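Local structure of Csm3 (Thermoplasma volcanium, 6AE2) at residues Trp26-Ile31 against Pro227-Ile232; Ile126-Phe131 against Lys177-Leu182. The protein probably binds CRISPR RNA as a RAMP-family subunit of the type III-A Csm effector complex, and is thought to act as an endoribonuclease on target RNA. One frame throughout, in Å; residues are numbered along the deposited sequence.

Interaction 1: Trp26-Ile31 against Pro227-Ile232; sequences WKYNII and PIKKGI
Lys229 on the edge strand crosses the Tyr28 side chain at a slant. Its CB leaves on the face that also carries Ile30, and CG settles 4.0 Å from Ile30 CG1 and a little farther from Tyr28 CD1. From there the chain runs extended, chi3 154°: CD passes Tyr28 CE1, CE comes to 3.6 Å from that same CE1, and NZ ends 3.6 Å from Tyr28 OH. Glu190 OE1 is hydrogen-bonded to that hydroxyl and forms a long, weak ion pair with Lys229 NZ. Nearby Ile30 CG2 touches Pro227 CB, and on the other face Lys230 CG rests 3.8 Å from Ile31 CG1. Four antiparallel backbone bonds join the strands, in two reciprocal pairs, Asn29 with Lys230 and Ile31 with Ile228; Ile31 N to Ile228 O measures 2.7 Å. Beyond them Trp26 CH2 reaches to 3.6 Å from Ile232 N. Trp26 NE1 bonds Asn29 OD1, which lies in the indole plane, though NE1 stands 58° out of the amide plane. Ser183 also bonds OD1, and Tyr235 OH bonds Asn29 ND2. The backbone thus sets the pairing, lysine methylenes add to isoleucine and proline contacts, and the Lys229 ammonium stays near Glu190 and Tyr28 OH.

Interaction 2: Ile126-Phe131 against Lys177-Leu182; sequences IIRDAF and KGKIIL
Ile126-Phe131 runs antiparallel to Lys177-Leu182, their end-to-end directions 168° apart, and the pairing slips by one residue between Ile127 and Phe131. Ile126 and Ile181 exchange two backbone bonds before the slip, Ile126 N to Ile181 O being 2.8 Å; Phe131 and Lys177 exchange two more after it, with Lys177 N to Phe131 O at 2.7 Å. Between them Arg128 N meets Lys179 O at 3.1 Å in a nearly straight bond. Asp129 then leads away from the partner strand, and its OD1 accepts a bond from Gly80 N. Ala130 returns opposite Gly178, its CB 4.0 Å from Gly178 N.

Arg128 carries the side-chain contact on the exposed face. Bends at chi2 (-138°) and chi3 (-93°) bring its guanidinium back over the neighbouring strand, where Ile181 CD1 lies over one face, offset toward the rim and nearest NH1. Lys179 runs alongside, its CD 3.5 Å from Arg128 NH2; the two charged ends remain apart, and Lys179 NZ has a weak hydrogen bond to Asn33. On the other face here Ile127 and Ile180 run alongside each other in the same direction, with their CG1 atoms 3.9 Å apart, and Met34 packs against both. Phe131 lies toward strand 62-67, against Thr63 and Tyr65. An antiparallel sheet with an irregular interior strand fits the ferredoxin-like RRM core, a fold of sheet and helices, on which RAMP proteins are built.

How the interactions relate
Interactions 1 and 2 belong to one antiparallel sheet and meet where strand 26-38 lies beside strand 175-185. Ile30 N is 2.6 Å from Leu182 O, a probable hydrogen bond, and Ile31 packs on both Lys179 and Ile181, so four neighbouring strands of the sheet are joined. The centre of interaction 2 is about 7 Å from the centre of the chain, that of interaction 1 about 20 Å; the first is partly buried, the second a surface contact at the sheet margin. There lysine methylenes lie against Tyr28 and Ile31, whereas further in an isoleucine pair fills one face and an arginine lies over an isoleucine on the other.

Interaction 1: Trp26-Ile31 against Pro227-Ile232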
loop_
_atom_site.group_PDB
_atom_site.type_symbol
_atom_site.label_atom_id
_atom_site.label_comp_id
_atom_site.label_asym_id
_atom_site.label_seq_id
_atom_site.Cartn_x
_atom_site.Cartn_y
_atom_site.Cartn_z
ATOM N N TRP A 26 14.979 3.942 35.308
ATOM C CA TRP A 26 14.714 4.583 34.029
ATOM C C TRP A 26 15.863 5.504 33.638
ATOM O O TRP A 26 16.407 6.235 34.472
ATOM C CB TRP A 26 13.400 5.360 34.114
ATOM C CG TRP A 26 13.079 6.265 32.961
ATOM C CD1 TRP A 26 12.471 5.918 31.789
ATOM C CD2 TRP A 26 13.299 7.679 32.896
ATOM N NE1 TRP A 26 12.319 7.026 30.989
ATOM C CE2 TRP A 26 12.819 8.120 31.646
ATOM C CE3 TRP A 26 13.867 8.613 33.766
ATOM C CZ2 TRP A 26 12.888 9.454 31.248
ATOM C CZ3 TRP A 26 13.934 9.938 33.369
ATOM C CH2 TRP A 26 13.449 10.345 32.120
ATOM N N LYS A 27 16.241 5.451 32.360
ATOM C CA LYS A 27 17.286 6.311 31.811
ATOM C C LYS A 27 16.698 7.509 31.073
ATOM O O LYS A 27 16.925 8.658 31.462
ATOM C CB LYS A 27 18.194 5.515 30.863
ATOM C CG LYS A 27 19.079 4.496 31.538
ATOM C CD LYS A 27 20.280 4.139 30.672
ATOM C CE LYS A 27 21.277 5.285 30.604
ATOM N NZ LYS A 27 22.674 4.805 30.417
ATOM N N TYR A 28 15.947 7.253 30.005
ATOM C CA TYR A 28 15.402 8.311 29.168
ATOM C C TYR A 28 14.347 7.719 28.248
ATOM O O TYR A 28 14.268 6.501 28.063
ATOM C CB TYR A 28 16.496 9.003 28.346
ATOM C CG TYR A 28 17.481 8.054 27.690
ATOM C CD1 TYR A 28 17.230 7.502 26.441
ATOM C CD2 TYR A 28 18.662 7.707 28.328
ATOM C CE1 TYR A 28 18.136 6.635 25.850
ATOM C CE2 TYR A 28 19.572 6.853 27.747
ATOM C CZ TYR A 28 19.307 6.316 26.511
ATOM O OH TYR A 28 20.221 5.459 25.944
ATOM N N ASN A 29 13.530 8.601 27.683
ATOM C CA ASN A 29 12.648 8.256 26.581
ATOM C C ASN A 29 13.278 8.717 25.273
ATOM O O ASN A 29 13.918 9.771 25.219
ATOM C CB ASN A 29 11.266 8.896 26.737
ATOM C CG ASN A 29 10.604 8.552 28.053
ATOM O OD1 ASN A 29 10.625 7.401 28.492
ATOM N ND2 ASN A 29 9.999 9.548 28.688
ATOM N N ILE A 30 13.105 7.914 24.229
ATOM C CA ILE A 30 13.468 8.302 22.873
ATOM C C ILE A 30 12.184 8.680 22.152
ATOM O O ILE A 30 11.243 7.878 22.083
ATOM C CB ILE A 30 14.208 7.176 22.137
ATOM C CG1 ILE A 30 15.540 6.865 22.821
ATOM C CG2 ILE A 30 14.440 7.559 20.687
ATOM C CD1 ILE A 30 16.096 5.502 22.475
ATOM N N ILE A 31 12.134 9.899 21.624
ATOM C CA ILE A 31 10.948 10.428 20.962
ATOM C C ILE A 31 11.196 10.430 19.462
ATOM O O ILE A 31 12.236 10.912 18.997
ATOM C CB ILE A 31 10.602 11.839 21.465
ATOM C CG1 ILE A 31 10.540 11.869 22.995
ATOM C CG2 ILE A 31 9.285 12.303 20.874
ATOM C CD1 ILE A 31 9.666 10.796 23.595
ATOM N N PRO A 227 16.044 10.624 16.267
ATOM C CA PRO A 227 15.574 10.401 17.639
ATOM C C PRO A 227 15.902 11.575 18.549
ATOM O O PRO A 227 16.997 12.138 18.503
ATOM C CB PRO A 227 16.323 9.135 18.071
ATOM C CG PRO A 227 17.535 9.092 17.189
ATOM C CD PRO A 227 17.092 9.665 15.875
ATOM N N ILE A 228 14.929 11.944 19.376
ATOM C CA ILE A 228 15.118 12.924 20.440
ATOM C C ILE A 228 15.153 12.173 21.764
ATOM O O ILE A 228 14.158 11.553 22.162
ATOM C CB ILE A 228 14.006 13.987 20.444
ATOM C CG1 ILE A 228 13.873 14.642 19.067
ATOM C CG2 ILE A 228 14.278 15.031 21.515
ATOM C CD1 ILE A 228 12.843 15.757 19.026
ATOM N N LYS A 229 16.297 12.218 22.440
ATOM C CA LYS A 229 16.438 11.625 23.763
ATOM C C LYS A 229 16.113 12.671 24.821
ATOM O O LYS A 229 16.664 13.775 24.799
ATOM C CB LYS A 229 17.855 11.091 23.972
ATOM C CG LYS A 229 18.181 9.820 23.208
ATOM C CD LYS A 229 19.669 9.528 23.295
ATOM C CE LYS A 229 19.966 8.050 23.122
ATOM N NZ LYS A 229 21.383 7.738 23.458
ATOM N N LYS A 230 15.214 12.324 25.739
ATOM C CA LYS A 230 14.837 13.204 26.838
ATOM C C LYS A 230 15.065 12.477 28.156
ATOM O O LYS A 230 14.392 11.481 28.445
ATOM C CB LYS A 230 13.379 13.657 26.718
ATOM C CG LYS A 230 12.894 13.830 25.288
ATOM C CD LYS A 230 12.032 15.075 25.131
ATOM C CE LYS A 230 10.919 15.119 26.163
ATOM N NZ LYS A 230 9.873 16.122 25.814
ATOM N N GLY A 231 16.015 12.975 28.946
ATOM C CA GLY A 231 16.231 12.493 30.292
ATOM C C GLY A 231 15.483 13.333 31.310
ATOM O O GLY A 231 14.681 14.206 30.975
ATOM N N ILE A 232 15.766 13.061 32.586
ATOM C CA ILE A 232 15.100 13.792 33.660
ATOM C C ILE A 232 15.360 15.290 33.539
ATOM O O ILE A 232 14.502 16.106 33.896
ATOM C CB ILE A 232 15.537 13.241 35.034
ATOM C CG1 ILE A 232 14.777 13.935 36.171
ATOM C CG2 ILE A 232 17.043 13.379 35.222
ATOM C CD1 ILE A 232 13.282 14.064 35.936
#

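Interaction 2: Ile126-Phe131 against Lys177-Leu182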
loop_
_atom_site.group_PDB
_atom_site.type_symbol
_atom_site.label_atom_id
_atom_site.label_comp_id
_atom_site.label_asym_id
_atom_site.label_seq_id
_atom_site.Cartn_x
_atom_site.Cartn_y
_atom_site.Cartn_z
ATOM N N ILE A 126 5.369 3.168 23.109
ATOM C CA ILE A 126 4.057 3.701 22.767
ATOM C C ILE A 126 4.102 4.182 21.325
ATOM O O ILE A 126 5.000 4.945 20.947
ATOM C CB ILE A 126 3.637 4.852 23.697
ATOM C CG1 ILE A 126 3.662 4.422 25.162
ATOM C CG2 ILE A 126 2.259 5.368 23.308
ATOM C CD1 ILE A 126 3.541 5.592 26.120
ATOM N N ILE A 127 3.141 3.734 20.523
ATOM C CA ILE A 127 2.857 4.326 19.224
ATOM C C ILE A 127 1.493 4.989 19.329
ATOM O O ILE A 127 0.473 4.309 19.504
ATOM C CB ILE A 127 2.891 3.290 18.091
ATOM C CG1 ILE A 127 4.255 2.603 18.037
ATOM C CG2 ILE A 127 2.589 3.961 16.759
ATOM C CD1 ILE A 127 4.412 1.652 16.871
ATOM N N ARG A 128 1.477 6.312 19.243
ATOM C CA ARG A 128 0.258 7.080 19.427
ATOM C C ARG A 128 -0.520 7.181 18.122
ATOM O O ARG A 128 -0.019 6.869 17.040
ATOM C CB ARG A 128 0.594 8.466 19.971
ATOM C CG ARG A 128 1.370 8.410 21.275
ATOM C CD ARG A 128 0.875 9.451 22.256
ATOM N NE ARG A 128 1.635 10.694 22.173
ATOM C CZ ARG A 128 2.254 11.259 23.205
ATOM N NH1 ARG A 128 2.185 10.704 24.409
ATOM N NH2 ARG A 128 2.927 12.392 23.040
ATOM N N ASP A 129 -1.776 7.606 18.240
ATOM C CA ASP A 129 -2.585 7.857 17.056
ATOM C C ASP A 129 -1.935 8.944 16.209
ATOM O O ASP A 129 -1.382 9.918 16.731
ATOM C CB ASP A 129 -4.004 8.271 17.453
ATOM C CG ASP A 129 -4.745 7.183 18.214
ATOM O OD1 ASP A 129 -4.268 6.030 18.222
ATOM O OD2 ASP A 129 -5.804 7.480 18.806
ATOM N N ALA A 130 -1.985 8.765 14.894
ATOM C CA ALA A 130 -1.424 9.720 13.952
ATOM C C ALA A 130 -2.548 10.488 13.271
ATOM O O ALA A 130 -3.568 9.908 12.884
ATOM C CB ALA A 130 -0.555 9.020 12.907
ATOM N N PHE A 131 -2.355 11.794 13.119
ATOM C CA PHE A 131 -3.385 12.666 12.584
ATOM C C PHE A 131 -2.876 13.391 11.345
ATOM O O PHE A 131 -1.668 13.533 11.132
ATOM C CB PHE A 131 -3.851 13.662 13.647
ATOM C CG PHE A 131 -4.341 13.001 14.899
ATOM C CD1 PHE A 131 -5.598 12.420 14.942
ATOM C CD2 PHE A 131 -3.531 12.920 16.020
ATOM C CE1 PHE A 131 -6.050 11.788 16.089
ATOM C CE2 PHE A 131 -3.977 12.292 17.173
ATOM C CZ PHE A 131 -5.238 11.724 17.207
ATOM N N LYS A 177 0.857 12.525 10.960
ATOM C CA LYS A 177 1.917 12.819 11.915
ATOM C C LYS A 177 1.567 12.203 13.261
ATOM O O LYS A 177 0.451 12.382 13.759
ATOM C CB LYS A 177 2.121 14.327 12.061
ATOM C CG LYS A 177 2.811 14.979 10.875
ATOM C CD LYS A 177 2.890 16.486 11.057
ATOM C CE LYS A 177 3.667 17.143 9.927
ATOM N NZ LYS A 177 3.663 18.630 10.043
ATOM N N GLY A 178 2.521 11.480 13.839
ATOM C CA GLY A 178 2.318 10.858 15.132
ATOM C C GLY A 178 3.640 10.635 15.833
ATOM O O GLY A 178 4.703 10.575 15.206
ATOM N N LYS A 179 3.561 10.513 17.153
ATOM C CA LYS A 179 4.734 10.311 17.989
ATOM C C LYS A 179 4.907 8.835 18.324
ATOM O O LYS A 179 3.934 8.094 18.483
ATOM C CB LYS A 179 4.625 11.116 19.287
ATOM C CG LYS A 179 5.633 12.251 19.426
ATOM C CD LYS A 179 5.388 13.044 20.705
ATOM C CE LYS A 179 6.217 14.320 20.754
ATOM N NZ LYS A 179 5.698 15.363 19.827
ATOM N N ILE A 180 6.165 8.415 18.426
ATOM C CA ILE A 180 6.528 7.124 18.995
ATOM C C ILE A 180 7.456 7.383 20.172
ATOM O O ILE A 180 8.466 8.082 20.029
ATOM C CB ILE A 180 7.204 6.200 17.964
ATOM C CG1 ILE A 180 6.215 5.771 16.881
ATOM C CG2 ILE A 180 7.803 4.979 18.655
ATOM C CD1 ILE A 180 6.819 4.823 15.864
ATOM N N ILE A 181 7.112 6.827 21.330
ATOM C CA ILE A 181 7.874 7.029 22.556
ATOM C C ILE A 181 8.467 5.694 22.980
ATOM O O ILE A 181 7.736 4.727 23.228
ATOM C CB ILE A 181 7.010 7.630 23.673
ATOM C CG1 ILE A 181 6.368 8.937 23.204
ATOM C CG2 ILE A 181 7.857 7.872 24.912
ATOM C CD1 ILE A 181 5.090 9.279 23.915
ATOM N N LEU A 182 9.790 5.650 23.061
ATOM C CA LEU A 182 10.538 4.477 23.485
ATOM C C LEU A 182 11.178 4.784 24.832
ATOM O O LEU A 182 11.976 5.721 24.938
ATOM C CB LEU A 182 11.606 4.122 22.452
ATOM C CG LEU A 182 11.488 2.806 21.690
ATOM C CD1 LEU A 182 12.584 2.729 20.645
ATOM C CD2 LEU A 182 11.578 1.633 22.645
#